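Long-range contact in actin-related protein 8 (PDB 4FO0), which binds ATP with low basal ATPase activity, cannot polymerize, and serves as a proposed core subunit of the INO80 chromatin remodeling complex: residues L361-T375 and L472-I484. Numbering follows the deposited sequence.
Sequences LFYPATFGIVGQKMT and LFEGKALGLDKAI. With GOL (glycerol), chain D.
Glu-474 O accepts two backbone donors from the loop of 361-375: Met-374 N at 2.8 Å, 37° above the carbonyl plane, and Thr-375 N at 3.1 Å, in that plane and on a lone pair. The Lys-373 chain, extended from CG (chi1 -174°), crosses the poorly ordered Glu-474 side chain at a slant, and a bend at its last torsion brings NZ to Thr-375 O and into a long, loosely defined salt bridge with Glu-474 OE1 (3.4 Å); a water accepts from NZ and donates to OE2. Thr-375 OG1 lies 3.1 Å from Lys-476 O and also meets a second water, which accepts from Leu-478 N. At the other end, Leu-480 N donates to Leu-361 O (3.0 Å, 156° at the hydrogen). Gly-479, the N-cap, makes a CA-H...O contact with Phe-362 O, where a CB would clash. Leu-480 CB lies over one face of the Phe-362 ring, and the nearly perpendicular Asp-481 carboxylate meets its edge; Asp-481 OD2 pairs with Arg-523. Pro-364 puts CD 3.6 Å from Gly-479 CA; a serine here lacks CG and CD and would probably leave a gap against the 477-479 backbone. A glycerol, probably from crystallisation, donates to Pro-364 O and Ile-369 O and takes Ile-369 N and, weakly, Ala-477 N. The contact joins the loop between helix 353-359 and edge strand 375-377 to the weakly bonded turn 472-475 and the start of helix 480-489, with Leu-361 about 8 Å from ATP in this actin fold, helix 516-527 against Phe-362 and helix 280-293 against Leu-361.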
loop_
_atom_site.group_PDB
_atom_site.type_symbol
_atom_site.label_atom_id
_atom_site.label_comp_id
_atom_site.label_asym_id
_atom_site.label_seq_id
_atom_site.Cartn_x
_atom_site.Cartn_y
_atom_site.Cartn_z
ATOM N N LEU A 361 -4.651 -1.985 -13.239
ATOM C CA LEU A 361 -5.445 -2.116 -12.010
ATOM C C LEU A 361 -6.893 -2.487 -12.323
ATOM O O LEU A 361 -7.580 -3.079 -11.501
ATOM C CB LEU A 361 -5.405 -0.835 -11.175
ATOM C CG LEU A 361 -4.054 -0.564 -10.524
ATOM C CD1 LEU A 361 -4.039 0.819 -9.927
ATOM C CD2 LEU A 361 -3.746 -1.626 -9.458
ATOM N N PHE A 362 -7.347 -2.152 -13.526
ATOM C CA PHE A 362 -8.699 -2.485 -13.938
ATOM C C PHE A 362 -8.750 -3.730 -14.819
ATOM O O PHE A 362 -9.815 -4.336 -14.996
ATOM C CB PHE A 362 -9.335 -1.280 -14.615
ATOM C CG PHE A 362 -9.342 -0.056 -13.747
ATOM C CD1 PHE A 362 -10.484 0.303 -13.030
ATOM C CD2 PHE A 362 -8.185 0.720 -13.610
ATOM C CE1 PHE A 362 -10.480 1.429 -12.209
ATOM C CE2 PHE A 362 -8.172 1.850 -12.786
ATOM C CZ PHE A 362 -9.317 2.207 -12.087
ATOM N N TYR A 363 -7.587 -4.106 -15.349
ATOM C CA TYR A 363 -7.422 -5.338 -16.124
ATOM C C TYR A 363 -6.220 -6.142 -15.620
ATOM O O TYR A 363 -5.250 -6.356 -16.344
ATOM C CB TYR A 363 -7.297 -5.022 -17.619
ATOM C CG TYR A 363 -8.500 -4.283 -18.121
ATOM C CD1 TYR A 363 -9.620 -4.972 -18.568
ATOM C CD2 TYR A 363 -8.544 -2.892 -18.103
ATOM C CE1 TYR A 363 -10.741 -4.291 -19.000
ATOM C CE2 TYR A 363 -9.655 -2.205 -18.531
ATOM C CZ TYR A 363 -10.758 -2.910 -18.978
ATOM O OH TYR A 363 -11.880 -2.241 -19.417
ATOM N N PRO A 364 -6.296 -6.599 -14.366
ATOM C CA PRO A 364 -5.172 -7.226 -13.664
ATOM C C PRO A 364 -4.640 -8.522 -14.292
ATOM O O PRO A 364 -3.609 -9.024 -13.855
ATOM C CB PRO A 364 -5.741 -7.479 -12.261
ATOM C CG PRO A 364 -7.204 -7.443 -12.428
ATOM C CD PRO A 364 -7.468 -6.444 -13.490
ATOM N N ALA A 365 -5.312 -9.071 -15.291
ATOM C CA ALA A 365 -4.736 -10.215 -15.988
ATOM C C ALA A 365 -3.436 -9.760 -16.645
ATOM O O ALA A 365 -2.553 -10.561 -16.945
ATOM C CB ALA A 365 -5.699 -10.738 -17.024
ATOM N N THR A 366 -3.341 -8.455 -16.871
ATOM C CA THR A 366 -2.191 -7.846 -17.528
ATOM C C THR A 366 -0.910 -8.131 -16.757
ATOM O O THR A 366 0.181 -8.162 -17.327
ATOM C CB THR A 366 -2.383 -6.311 -17.644
ATOM O OG1 THR A 366 -3.612 -6.039 -18.316
ATOM C CG2 THR A 366 -1.265 -5.665 -18.415
ATOM N N PHE A 367 -1.053 -8.334 -15.450
ATOM C CA PHE A 367 0.085 -8.618 -14.576
ATOM C C PHE A 367 0.736 -9.951 -14.872
ATOM O O PHE A 367 1.886 -10.169 -14.499
ATOM C CB PHE A 367 -0.319 -8.520 -13.101
ATOM C CG PHE A 367 -0.671 -7.132 -12.686
ATOM C CD1 PHE A 367 0.029 -6.053 -13.210
ATOM C CD2 PHE A 367 -1.716 -6.890 -11.826
ATOM C CE1 PHE A 367 -0.297 -4.753 -12.849
ATOM C CE2 PHE A 367 -2.046 -5.594 -11.460
ATOM C CZ PHE A 367 -1.339 -4.525 -11.967
ATOM N N GLY A 368 -0.003 -10.826 -15.555
ATOM C CA GLY A 368 0.482 -12.137 -15.943
ATOM C C GLY A 368 0.752 -13.065 -14.773
ATOM O O GLY A 368 1.620 -13.921 -14.856
ATOM N N ILE A 369 0.014 -12.892 -13.679
ATOM C CA ILE A 369 0.183 -13.749 -12.512
ATOM C C ILE A 369 -0.660 -15.005 -12.675
ATOM O O ILE A 369 -1.866 -14.933 -12.890
ATOM C CB ILE A 369 -0.196 -13.022 -11.204
ATOM C CG1 ILE A 369 0.670 -11.769 -11.022
ATOM C CG2 ILE A 369 -0.010 -13.935 -10.016
ATOM C CD1 ILE A 369 0.030 -10.703 -10.122
ATOM N N VAL A 370 -0.015 -16.159 -12.586
ATOM C CA VAL A 370 -0.686 -17.419 -12.859
ATOM C C VAL A 370 -0.544 -18.386 -11.694
ATOM O O VAL A 370 0.554 -18.584 -11.152
ATOM C CB VAL A 370 -0.128 -18.077 -14.134
ATOM C CG1 VAL A 370 -0.798 -19.402 -14.391
ATOM C CG2 VAL A 370 -0.319 -17.155 -15.331
ATOM N N GLY A 371 -1.667 -18.973 -11.299
ATOM C CA GLY A 371 -1.653 -20.010 -10.289
ATOM C C GLY A 371 -1.676 -19.542 -8.849
ATOM O O GLY A 371 -1.291 -20.288 -7.957
ATOM N N GLN A 372 -2.134 -18.319 -8.610
ATOM C CA GLN A 372 -2.182 -17.797 -7.249
ATOM C C GLN A 372 -3.585 -17.395 -6.870
ATOM O O GLN A 372 -4.405 -17.049 -7.727
ATOM C CB GLN A 372 -1.269 -16.587 -7.121
ATOM C CG GLN A 372 -0.021 -16.737 -7.933
ATOM C CD GLN A 372 0.914 -17.743 -7.321
ATOM O OE1 GLN A 372 1.192 -17.685 -6.125
ATOM N NE2 GLN A 372 1.394 -18.687 -8.131
ATOM N N LYS A 373 -3.861 -17.453 -5.575
ATOM C CA LYS A 373 -5.093 -16.901 -5.033
ATOM C C LYS A 373 -4.989 -15.386 -5.174
ATOM O O LYS A 373 -4.062 -14.773 -4.654
ATOM C CB LYS A 373 -5.262 -17.315 -3.565
ATOM C CG LYS A 373 -6.592 -16.921 -2.936
ATOM C CD LYS A 373 -6.595 -17.273 -1.451
ATOM C CE LYS A 373 -7.790 -16.686 -0.723
ATOM N NZ LYS A 373 -9.065 -17.063 -1.376
ATOM N N MET A 374 -5.922 -14.793 -5.903
ATOM C CA MET A 374 -5.852 -13.376 -6.242
ATOM C C MET A 374 -6.922 -12.561 -5.544
ATOM O O MET A 374 -6.761 -11.367 -5.318
ATOM C CB MET A 374 -5.972 -13.216 -7.752
ATOM C CG MET A 374 -4.746 -13.720 -8.463
ATOM S SD MET A 374 -3.407 -12.556 -8.157
ATOM C CE MET A 374 -2.041 -13.703 -8.062
ATOM N N THR A 375 -8.012 -13.230 -5.198
ATOM C CA THR A 375 -9.148 -12.591 -4.569
ATOM C C THR A 375 -9.498 -13.334 -3.291
ATOM O O THR A 375 -9.376 -14.553 -3.215
ATOM C CB THR A 375 -10.360 -12.586 -5.508
ATOM O OG1 THR A 375 -9.951 -12.154 -6.814
ATOM C CG2 THR A 375 -11.441 -11.653 -4.976
ATOM N N LEU A 472 -12.882 -20.856 -8.305
ATOM C CA LEU A 472 -12.625 -20.238 -9.600
ATOM C C LEU A 472 -12.589 -18.719 -9.468
ATOM O O LEU A 472 -11.814 -18.025 -10.137
ATOM C CB LEU A 472 -13.700 -20.661 -10.604
ATOM C CG LEU A 472 -13.737 -22.151 -10.968
ATOM C CD1 LEU A 472 -13.734 -23.014 -9.702
ATOM C CD2 LEU A 472 -14.941 -22.485 -11.862
ATOM N N PHE A 473 -13.435 -18.211 -8.584
ATOM C CA PHE A 473 -13.542 -16.783 -8.368
ATOM C C PHE A 473 -12.286 -16.210 -7.706
ATOM O O PHE A 473 -11.955 -15.038 -7.902
ATOM C CB PHE A 473 -14.780 -16.485 -7.528
ATOM C CG PHE A 473 -15.088 -15.024 -7.397
ATOM C CD1 PHE A 473 -15.011 -14.393 -6.163
ATOM C CD2 PHE A 473 -15.454 -14.276 -8.508
ATOM C CE1 PHE A 473 -15.298 -13.042 -6.036
ATOM C CE2 PHE A 473 -15.744 -12.924 -8.389
ATOM C CZ PHE A 473 -15.666 -12.306 -7.152
ATOM N N GLU A 474 -11.581 -17.038 -6.935
ATOM C CA GLU A 474 -10.369 -16.593 -6.237
ATOM C C GLU A 474 -9.115 -16.584 -7.121
ATOM O O GLU A 474 -8.329 -15.636 -7.076
ATOM C CB GLU A 474 -10.114 -17.444 -4.992
ATOM C CG GLU A 474 -11.221 -17.386 -3.958
ATOM C CD GLU A 474 -11.251 -18.630 -3.084
ATOM O OE1 GLU A 474 -10.425 -19.543 -3.314
ATOM O OE2 GLU A 474 -12.101 -18.700 -2.172
ATOM N N GLY A 475 -8.933 -17.635 -7.919
ATOM C CA GLY A 475 -7.770 -17.758 -8.791
ATOM C C GLY A 475 -7.714 -16.750 -9.929
ATOM O O GLY A 475 -6.647 -16.522 -10.528
ATOM N N LYS A 476 -8.865 -16.153 -10.236
ATOM C CA LYS A 476 -8.935 -15.092 -11.239
ATOM C C LYS A 476 -8.886 -13.712 -10.588
ATOM O O LYS A 476 -9.536 -13.450 -9.566
ATOM C CB LYS A 476 -10.175 -15.237 -12.123
ATOM C CG LYS A 476 -10.645 -13.939 -12.755
ATOM C CD LYS A 476 -10.677 -14.013 -14.277
ATOM C CE LYS A 476 -11.231 -12.717 -14.874
ATOM N NZ LYS A 476 -11.250 -12.724 -16.369
ATOM N N ALA A 477 -8.089 -12.833 -11.175
ATOM C CA ALA A 477 -7.924 -11.511 -10.610
ATOM C C ALA A 477 -9.039 -10.619 -11.127
ATOM O O ALA A 477 -9.406 -10.659 -12.304
ATOM C CB ALA A 477 -6.545 -10.934 -10.932
ATOM N N LEU A 478 -9.555 -9.812 -10.216
ATOM C CA LEU A 478 -10.743 -9.018 -10.420
ATOM C C LEU A 478 -10.355 -7.551 -10.491
ATOM O O LEU A 478 -9.694 -7.035 -9.591
ATOM C CB LEU A 478 -11.686 -9.256 -9.236
ATOM C CG LEU A 478 -13.089 -8.706 -9.336
ATOM C CD1 LEU A 478 -13.779 -9.411 -10.469
ATOM C CD2 LEU A 478 -13.807 -8.925 -8.031
ATOM N N GLY A 479 -10.756 -6.877 -11.558
ATOM C CA GLY A 479 -10.430 -5.472 -11.715
ATOM C C GLY A 479 -11.026 -4.607 -10.617
ATOM O O GLY A 479 -12.051 -4.924 -10.015
ATOM N N LEU A 480 -10.376 -3.488 -10.360
ATOM C CA LEU A 480 -10.760 -2.636 -9.253
ATOM C C LEU A 480 -12.245 -2.202 -9.310
ATOM O O LEU A 480 -12.962 -2.298 -8.319
ATOM C CB LEU A 480 -9.806 -1.451 -9.194
ATOM C CG LEU A 480 -10.011 -0.442 -8.076
ATOM C CD1 LEU A 480 -10.068 -1.153 -6.754
ATOM C CD2 LEU A 480 -8.873 0.559 -8.102
ATOM N N ASP A 481 -12.705 -1.759 -10.477
ATOM C CA ASP A 481 -14.090 -1.316 -10.645
ATOM C C ASP A 481 -15.138 -2.433 -10.478
ATOM O O ASP A 481 -16.165 -2.234 -9.833
ATOM C CB ASP A 481 -14.271 -0.594 -11.989
ATOM C CG ASP A 481 -13.800 -1.427 -13.190
ATOM O OD1 ASP A 481 -13.098 -2.452 -13.010
ATOM O OD2 ASP A 481 -14.125 -1.036 -14.331
ATOM N N LYS A 482 -14.876 -3.596 -11.067
ATOM C CA LYS A 482 -15.714 -4.772 -10.873
ATOM C C LYS A 482 -15.824 -5.156 -9.394
ATOM O O LYS A 482 -16.901 -5.525 -8.920
ATOM C CB LYS A 482 -15.153 -5.953 -11.668
ATOM C CG LYS A 482 -15.151 -5.733 -13.155
ATOM C CD LYS A 482 -14.608 -6.934 -13.923
ATOM C CE LYS A 482 -14.408 -6.602 -15.408
ATOM N NZ LYS A 482 -13.397 -5.498 -15.621
ATOM N N ALA A 483 -14.703 -5.079 -8.679
ATOM C CA ALA A 483 -14.674 -5.381 -7.256
ATOM C C ALA A 483 -15.524 -4.396 -6.465
ATOM O O ALA A 483 -16.289 -4.782 -5.582
ATOM C CB ALA A 483 -13.268 -5.340 -6.752
ATOM N N ILE A 484 -15.381 -3.115 -6.769
ATOM C CA ILE A 484 -16.192 -2.117 -6.099
ATOM C C ILE A 484 -17.665 -2.421 -6.297
ATOM O O ILE A 484 -18.428 -2.442 -5.340
ATOM C CB ILE A 484 -15.894 -0.717 -6.616
ATOM C CG1 ILE A 484 -14.501 -0.298 -6.146
ATOM C CG2 ILE A 484 -16.990 0.280 -6.153
ATOM C CD1 ILE A 484 -13.992 0.937 -6.820
HETATM C C1 GOL D . -3.297 -12.443 -13.647
HETATM O O1 GOL D . -2.479 -11.321 -13.310
HETATM C C2 GOL D . -4.399 -12.783 -12.620
HETATM O O2 GOL D . -3.803 -13.328 -11.467
HETATM C C3 GOL D . -5.378 -13.839 -13.158
HETATM O O3 GOL D . -6.418 -13.272 -13.940
HETATM O O HOH W 1 -11.713 -16.392 -0.043
HETATM O O HOH W 2 -8.393 -10.090 -7.394
#